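Local coordinates for DspB (Aggregatibacter actinomycetemcomitans, PDB 1YHT), which probably hydrolyses N-acetylglucosamine linkages of biofilm polysaccharide as a family 20 glycoside hydrolase (beta-N-acetylhexosaminidase type), thereby releasing bacteria from biofilms, at residues A[127-131]-A[132-136]; A[193-196]-A[197-201]; A[219-222]-A[223-226]. All coordinates share one frame; numbering follows the deposited sequence.

Interaction 1. Residues A[127-131]-A[132-136]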
loop_
_atom_site.group_PDB
_atom_site.type_symbol
_atom_site.label_atom_id
_atom_site.label_comp_id
_atom_site.label_asym_id
_atom_site.label_seq_id
_atom_site.Cartn_x
_atom_site.Cartn_y
_atom_site.Cartn_z
ATOM N N LEU A 127 12.099 6.522 13.915
ATOM C CA LEU A 127 11.510 6.309 15.264
ATOM C C LEU A 127 12.293 5.322 16.142
ATOM O O LEU A 127 12.421 5.529 17.365
ATOM C CB LEU A 127 10.049 5.853 15.130
ATOM C CG LEU A 127 9.077 6.900 14.584
ATOM C CD1 LEU A 127 7.774 6.249 14.159
ATOM C CD2 LEU A 127 8.871 7.993 15.620
ATOM N N VAL A 128 12.743 4.226 15.523
ATOM C CA VAL A 128 13.606 3.243 16.185
ATOM C C VAL A 128 14.925 3.889 16.671
ATOM O O VAL A 128 15.349 3.728 17.819
ATOM C CB VAL A 128 13.956 2.079 15.266
ATOM C CG1 VAL A 128 15.105 1.217 15.895
ATOM C CG2 VAL A 128 12.691 1.190 15.046
ATOM N N GLN A 129 15.569 4.628 15.780
ATOM C CA GLN A 129 16.763 5.357 16.166
ATOM C C GLN A 129 16.561 6.241 17.394
ATOM O O GLN A 129 17.387 6.258 18.302
ATOM C CB GLN A 129 17.231 6.225 14.987
ATOM C CG GLN A 129 18.466 7.094 15.356
ATOM C CD GLN A 129 19.068 7.799 14.143
ATOM O OE1 GLN A 129 19.366 7.157 13.131
ATOM N NE2 GLN A 129 19.155 9.139 14.216
ATOM N N LYS A 130 15.490 7.009 17.409
ATOM C CA LYS A 130 15.219 7.939 18.531
ATOM C C LYS A 130 14.975 7.140 19.833
ATOM O O LYS A 130 15.540 7.424 20.884
ATOM C CB LYS A 130 13.999 8.800 18.183
ATOM C CG LYS A 130 13.470 9.733 19.301
ATOM C CD LYS A 130 14.464 10.833 19.616
ATOM C CE LYS A 130 13.936 11.854 20.655
ATOM N NZ LYS A 130 13.579 11.210 21.972
ATOM N N ASP A 131 14.125 6.121 19.747
ATOM C CA ASP A 131 13.745 5.408 20.935
ATOM C C ASP A 131 14.759 4.374 21.427
ATOM O O ASP A 131 14.991 4.245 22.627
ATOM C CB ASP A 131 12.407 4.747 20.739
ATOM C CG ASP A 131 11.817 4.295 22.051
ATOM O OD1 ASP A 131 11.686 5.145 22.952
ATOM O OD2 ASP A 131 11.481 3.118 22.145
ATOM N N ARG A 132 15.312 3.597 20.518
ATOM C CA ARG A 132 16.216 2.514 20.875
ATOM C C ARG A 132 17.679 2.860 20.607
ATOM O O ARG A 132 18.552 2.179 21.125
ATOM C CB ARG A 132 15.846 1.235 20.119
ATOM C CG ARG A 132 14.363 0.900 20.316
ATOM C CD ARG A 132 13.999 -0.407 19.728
ATOM N NE ARG A 132 12.577 -0.679 19.976
ATOM C CZ ARG A 132 12.039 -1.885 19.888
ATOM N NH1 ARG A 132 12.816 -2.924 19.609
ATOM N NH2 ARG A 132 10.732 -2.046 20.094
ATOM N N GLY A 133 17.943 3.896 19.821
ATOM C CA GLY A 133 19.339 4.333 19.563
ATOM C C GLY A 133 19.873 3.895 18.209
ATOM O O GLY A 133 19.346 2.969 17.570
ATOM N N VAL A 134 20.928 4.574 17.756
ATOM C CA VAL A 134 21.449 4.346 16.423
ATOM C C VAL A 134 22.128 2.994 16.300
ATOM O O VAL A 134 21.965 2.370 15.275
ATOM C CB VAL A 134 22.373 5.505 15.844
ATOM C CG1 VAL A 134 21.964 6.906 16.374
ATOM C CG2 VAL A 134 23.781 5.235 16.080
ATOM N N LYS A 135 22.849 2.507 17.320
ATOM C CA LYS A 135 23.516 1.195 17.153
ATOM C C LYS A 135 22.500 0.061 16.998
ATOM O O LYS A 135 22.701 -0.888 16.207
ATOM C CB LYS A 135 24.497 0.873 18.283
ATOM C CG LYS A 135 25.656 1.906 18.469
ATOM C CD LYS A 135 26.866 1.895 17.425
ATOM C CE LYS A 135 28.153 2.548 18.102
ATOM N NZ LYS A 135 29.367 2.972 17.279
ATOM N N TYR A 136 21.427 0.139 17.778
ATOM C CA TYR A 136 20.323 -0.810 17.625
ATOM C C TYR A 136 19.781 -0.811 16.182
ATOM O O TYR A 136 19.688 -1.855 15.557
ATOM C CB TYR A 136 19.187 -0.526 18.623
ATOM C CG TYR A 136 18.079 -1.564 18.481
ATOM C CD1 TYR A 136 18.156 -2.786 19.134
ATOM C CD2 TYR A 136 17.005 -1.332 17.644
ATOM C CE1 TYR A 136 17.169 -3.725 18.983
ATOM C CE2 TYR A 136 16.031 -2.257 17.471
ATOM C CZ TYR A 136 16.107 -3.461 18.161
ATOM O OH TYR A 136 15.132 -4.408 17.967
#

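Interaction 2. Residues A[193-196]-A[197-201]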
loop_
_atom_site.group_PDB
_atom_site.type_symbol
_atom_site.label_atom_id
_atom_site.label_comp_id
_atom_site.label_asym_id
_atom_site.label_seq_id
_atom_site.Cartn_x
_atom_site.Cartn_y
_atom_site.Cartn_z
ATOM N N HIS A 193 16.500 -13.950 -4.047
ATOM C CA HIS A 193 16.275 -15.270 -3.453
ATOM C C HIS A 193 15.916 -15.141 -1.996
ATOM O O HIS A 193 15.017 -15.790 -1.556
ATOM C CB HIS A 193 17.452 -16.233 -3.645
ATOM C CG HIS A 193 17.770 -16.470 -5.095
ATOM N ND1 HIS A 193 17.136 -17.437 -5.851
ATOM C CD2 HIS A 193 18.583 -15.805 -5.947
ATOM C CE1 HIS A 193 17.560 -17.363 -7.099
ATOM N NE2 HIS A 193 18.453 -16.400 -7.176
ATOM N N GLU A 194 16.625 -14.308 -1.252
ATOM C CA GLU A 194 16.306 -14.139 0.172
ATOM C C GLU A 194 14.953 -13.456 0.399
ATOM O O GLU A 194 14.346 -13.616 1.453
ATOM C CB GLU A 194 17.417 -13.366 0.888
ATOM C CG GLU A 194 18.694 -14.152 1.027
ATOM C CD GLU A 194 18.586 -15.290 2.043
ATOM O OE1 GLU A 194 17.683 -15.249 2.947
ATOM O OE2 GLU A 194 19.433 -16.220 1.913
ATOM N N PHE A 195 14.475 -12.699 -0.592
ATOM C CA PHE A 195 13.172 -12.087 -0.495
ATOM C C PHE A 195 12.069 -13.141 -0.430
ATOM O O PHE A 195 11.126 -12.997 0.333
ATOM C CB PHE A 195 12.931 -11.081 -1.619
ATOM C CG PHE A 195 11.574 -10.447 -1.543
ATOM C CD1 PHE A 195 11.277 -9.595 -0.474
ATOM C CD2 PHE A 195 10.577 -10.783 -2.462
ATOM C CE1 PHE A 195 10.018 -9.040 -0.342
ATOM C CE2 PHE A 195 9.276 -10.223 -2.361
ATOM C CZ PHE A 195 8.988 -9.360 -1.299
ATOM N N ILE A 196 12.185 -14.216 -1.218
ATOM C CA ILE A 196 11.207 -15.312 -1.193
ATOM C C ILE A 196 11.083 -15.839 0.218
ATOM O O ILE A 196 9.966 -16.002 0.759
ATOM C CB ILE A 196 11.635 -16.479 -2.094
ATOM C CG1 ILE A 196 11.820 -16.008 -3.544
ATOM C CG2 ILE A 196 10.671 -17.665 -1.977
ATOM C CD1 ILE A 196 10.762 -15.168 -4.055
ATOM N N THR A 197 12.238 -16.095 0.816
ATOM C CA THR A 197 12.302 -16.615 2.163
ATOM C C THR A 197 11.643 -15.658 3.164
ATOM O O THR A 197 10.902 -16.073 4.056
ATOM C CB THR A 197 13.780 -16.878 2.554
ATOM O OG1 THR A 197 14.358 -17.747 1.573
ATOM C CG2 THR A 197 13.890 -17.479 3.915
ATOM N N TYR A 198 11.971 -14.384 3.034
ATOM C CA TYR A 198 11.481 -13.332 3.925
ATOM C C TYR A 198 9.950 -13.204 3.770
ATOM O O TYR A 198 9.219 -13.225 4.734
ATOM C CB TYR A 198 12.195 -12.017 3.547
ATOM C CG TYR A 198 11.748 -10.759 4.291
ATOM C CD1 TYR A 198 12.101 -10.551 5.632
ATOM C CD2 TYR A 198 10.983 -9.776 3.647
ATOM C CE1 TYR A 198 11.686 -9.404 6.323
ATOM C CE2 TYR A 198 10.548 -8.627 4.342
ATOM C CZ TYR A 198 10.912 -8.442 5.679
ATOM O OH TYR A 198 10.514 -7.307 6.377
ATOM N N ALA A 199 9.487 -13.076 2.541
ATOM C CA ALA A 199 8.056 -12.872 2.291
ATOM C C ALA A 199 7.274 -14.119 2.732
ATOM O O ALA A 199 6.207 -14.001 3.328
ATOM C CB ALA A 199 7.800 -12.554 0.829
ATOM N N ASN A 200 7.819 -15.302 2.480
ATOM C CA ASN A 200 7.163 -16.518 2.930
ATOM C C ASN A 200 7.050 -16.521 4.453
ATOM O O ASN A 200 5.990 -16.840 4.981
ATOM C CB ASN A 200 7.869 -17.779 2.398
ATOM C CG ASN A 200 7.486 -18.120 0.977
ATOM O OD1 ASN A 200 6.511 -17.593 0.449
ATOM N ND2 ASN A 200 8.245 -19.033 0.343
ATOM N N LYS A 201 8.105 -16.122 5.150
ATOM C CA LYS A 201 8.087 -16.150 6.630
ATOM C C LYS A 201 7.010 -15.230 7.202
ATOM O O LYS A 201 6.289 -15.566 8.168
ATOM C CB LYS A 201 9.456 -15.825 7.225
ATOM C CG LYS A 201 10.387 -17.028 7.261
ATOM C CD LYS A 201 11.784 -16.644 7.675
ATOM C CE LYS A 201 12.670 -17.878 7.884
ATOM N NZ LYS A 201 13.982 -17.488 8.480
#

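Interaction 3. Residues A[219-222]-A[223-226]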
loop_
_atom_site.group_PDB
_atom_site.type_symbol
_atom_site.label_atom_id
_atom_site.label_comp_id
_atom_site.label_asym_id
_atom_site.label_seq_id
_atom_site.Cartn_x
_atom_site.Cartn_y
_atom_site.Cartn_z
ATOM N N GLY A 219 8.737 -8.275 -6.642
ATOM C CA GLY A 219 9.684 -9.345 -6.380
ATOM C C GLY A 219 9.335 -10.661 -6.993
ATOM O O GLY A 219 9.996 -11.641 -6.740
ATOM N N LEU A 220 8.299 -10.666 -7.840
ATOM C CA LEU A 220 7.825 -11.886 -8.471
ATOM C C LEU A 220 8.502 -12.013 -9.812
ATOM O O LEU A 220 8.142 -11.316 -10.780
ATOM C CB LEU A 220 6.289 -11.868 -8.614
ATOM C CG LEU A 220 5.516 -11.795 -7.290
ATOM C CD1 LEU A 220 4.021 -11.702 -7.478
ATOM C CD2 LEU A 220 5.835 -12.980 -6.414
ATOM N N ILE A 221 9.529 -12.874 -9.842
ATOM C CA ILE A 221 10.303 -13.093 -11.052
ATOM C C ILE A 221 10.193 -14.540 -11.485
ATOM O O ILE A 221 9.859 -15.396 -10.702
ATOM C CB ILE A 221 11.760 -12.653 -10.889
ATOM C CG1 ILE A 221 12.509 -13.550 -9.876
ATOM C CG2 ILE A 221 11.834 -11.146 -10.488
ATOM C CD1 ILE A 221 13.984 -13.255 -9.847
ATOM N N LYS A 222 10.439 -14.796 -12.761
ATOM C CA LYS A 222 10.315 -16.160 -13.321
ATOM C C LYS A 222 11.212 -17.196 -12.652
ATOM O O LYS A 222 10.808 -18.326 -12.492
ATOM C CB LYS A 222 10.644 -16.131 -14.811
ATOM C CG LYS A 222 9.586 -15.475 -15.651
ATOM C CD LYS A 222 9.994 -15.511 -17.144
ATOM C CE LYS A 222 9.424 -14.346 -17.911
ATOM N NZ LYS A 222 10.043 -14.278 -19.303
ATOM N N ASN A 223 12.423 -16.785 -12.264
ATOM C CA ASN A 223 13.404 -17.676 -11.645
ATOM C C ASN A 223 12.988 -18.275 -10.339
ATOM O O ASN A 223 13.447 -19.372 -10.013
ATOM C CB ASN A 223 14.730 -16.951 -11.356
ATOM C CG ASN A 223 15.594 -16.839 -12.560
ATOM O OD1 ASN A 223 15.289 -17.415 -13.614
ATOM N ND2 ASN A 223 16.668 -16.065 -12.438
ATOM N N THR A 224 12.142 -17.563 -9.593
ATOM C CA THR A 224 11.867 -17.896 -8.179
ATOM C C THR A 224 10.382 -17.871 -7.752
ATOM O O THR A 224 10.060 -18.322 -6.680
ATOM C CB THR A 224 12.621 -16.927 -7.251
ATOM O OG1 THR A 224 12.201 -15.577 -7.488
ATOM C CG2 THR A 224 14.156 -17.023 -7.406
ATOM N N PHE A 225 9.485 -17.311 -8.556
ATOM C CA PHE A 225 8.126 -17.072 -8.046
ATOM C C PHE A 225 7.369 -18.317 -7.641
ATOM O O PHE A 225 6.502 -18.244 -6.816
ATOM C CB PHE A 225 7.277 -16.198 -8.977
ATOM C CG PHE A 225 6.608 -16.941 -10.077
ATOM C CD1 PHE A 225 5.212 -17.010 -10.132
ATOM C CD2 PHE A 225 7.354 -17.552 -11.082
ATOM C CE1 PHE A 225 4.566 -17.681 -11.187
ATOM C CE2 PHE A 225 6.721 -18.223 -12.141
ATOM C CZ PHE A 225 5.325 -18.285 -12.193
ATOM N N GLU A 226 7.707 -19.462 -8.219
ATOM C CA GLU A 226 7.064 -20.692 -7.884
ATOM C C GLU A 226 7.415 -21.155 -6.473
ATOM O O GLU A 226 6.760 -22.052 -5.989
ATOM C CB GLU A 226 7.404 -21.772 -8.913
ATOM C CG GLU A 226 7.043 -21.376 -10.351
ATOM C CD GLU A 226 7.602 -22.312 -11.405
ATOM O OE1 GLU A 226 8.826 -22.269 -11.709
ATOM O OE2 GLU A 226 6.799 -23.117 -11.901
HETATM O O HOH W 1 9.807 -14.324 -7.458
HETATM O O HOH W 2 9.977 -20.096 -10.330
#

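Interaction 1. Residues A[127-131]-A[132-136]
Arg132 N donates to Val128 O at 2.7 Å. This is the last strong i to i+4 bond of the turn. The next amide, Gly133 N, is held less well. It makes a weak bond to Gln129 O at 2.9 Å, bent to 125° at the hydrogen, and a longer weak one to Val128 O at 3.3 Å. Val128 O therefore carries two donors while the helical pattern breaks up.

The break is the end of helix 122-132. Gly133 is the first residue to leave helical angles, with phi at +102°, where a CB would press on the preceding carbonyl oxygen. The same glycine sits at the N-cap of helix 134-140, so a single residue turns the chain from one helix into the next. Both helices lie in the connection between TIM-barrel strand 110-117 and helix 154-171, and pack on that helix.

At the charged edge, Asp131 and Arg132 stay beyond salt-bridge range, Asp131 OD2 to Arg132 NE being 4.5 Å. Asp131 OD1 is instead hydrogen-bonded to Asn68 ND2. Arg132 runs extended from CG to NE and reaches Tyr136, where Arg132 NH1 gives Tyr136 OH a weak bond of 3.2 Å; Arg132 NH2 has a weak partner of its own in Leu66 O.

On the side facing helix 154-171, Val128 CG1 meets the edge of the Tyr136 ring in its plane, with Val128 CG1 3.6 Å from Tyr136 CD2. With CG1 opposite the backbone N (chi1 168°), this methyl is the branch presented to the ring, and Phe159 packs against both side chains. Gln129 and Val134 lie side by side and point the same way across the glycine, with Gln129 CG 3.6 Å from Val134 CG1.

Interaction 2. Residues A[193-196]-A[197-201]
Phe195 and Ala199 form the tight side of this helical turn. The Ala199 methyl sits over one face of the phenyl ring, displaced toward its rim, in a CH-pi contact with Ala199 CB 4.3 Å from the Phe195 ring centroid. Phe195 CG lies opposite its backbone N (chi1 179°), which swings the ring forward along the helix to cover that methyl. The ring also meets Tyr198 obliquely, Phe195 CD1 to Tyr198 CD2 being 4.1 Å. Met215 of strand 212-216 touches both Phe195 and Ala199, which thus mark the inner face of helix 192-208, the crossover of the beta-alpha-beta unit between strands 177-181 and 212-216. Tyr198 fills the seam with helix 154-171, against Ile157 and Met160.

On another flank, Ile196 and Asn200 lie side by side, with Ile196 CG2 3.6 Å from Asn200 ND2.

Around Glu194 and Thr197 contact is loose: Glu194 OE1 comes no nearer than 4.2 Å to Thr197 CB, and both residues are partly exposed.

Backbone bonds run through all of this, the straightest being Ala199 N to Phe195 O at 2.8 Å and 172°. The helix is amphipathic here: Phe195 and Ala199 face the sheet, Glu194 and Thr197 lie on the more exposed side, and the anchored polar ends have partners, Tyr198 OH in Ser117 OG, Asn200 ND2 in Gln227 O and Asn200 OD1 in Asn229 N.

Interaction 3. Residues A[219-222]-A[223-226]
Ile221 O is gripped by two amides from the far side of the turn. Phe225 N bonds Ile221 O at 2.9 Å, and Thr224 N adds a weak bond to it at 3.3 Å. A water joins Gly219 O, Ile221 N and, at 2.7 Å from the water oxygen, Thr224 OG1, tying Gly219 and Ile221 to Thr224 across the turn. Thr224 OG1 has a further partner in Asn192 ND2.

Side chains pack close around this polar centre. Ile221 CG1 takes the crowded position between its backbone N and carbonyl carbon (chi1 67°), which brings it 3.1 Å from Thr224 OG1, a tight approach. The Phe225 ring has the Lys222 carbonyl oxygen at its edge and in its plane, with Lys222 O 3.8 Å from Phe225 CD2; Leu262 of helix 259-264 also touches the Phe225 side chain. A second water takes the N-H of Glu226 and donates to Lys222 O and, at 2.8 Å from the water oxygen, to Glu226 OE1, while Lys222 NZ reaches Asp254 O.

The Ile221 to Phe225 closure is an alpha-turn with a type I beta-turn inside it, set in the loop that follows barrel strand 212-216.

Interactions 2 and 3 are neighbours, their centres about 11 Å apart, and they touch: His193 ND1 lies 3.4 Å from Thr224 CG2, and Ile196 CD1 lies 3.7 Å from Thr224 OG1. The loop 219-226 thus rests on the start of helix 192-208, with strand 212-216 linking the two in sequence. Interaction 1 stands apart on the outer surface, its centre about 26 Å from that of interaction 2 and about 34 Å from that of interaction 3. Helix 154-171 bridges the gap, with Phe159 against interaction 1 and Ile157 against interaction 2. As in other TIM-barrel enzymes, the active site is expected at the C-terminal ends of the barrel strands, the end from which loop 219-226 emerges.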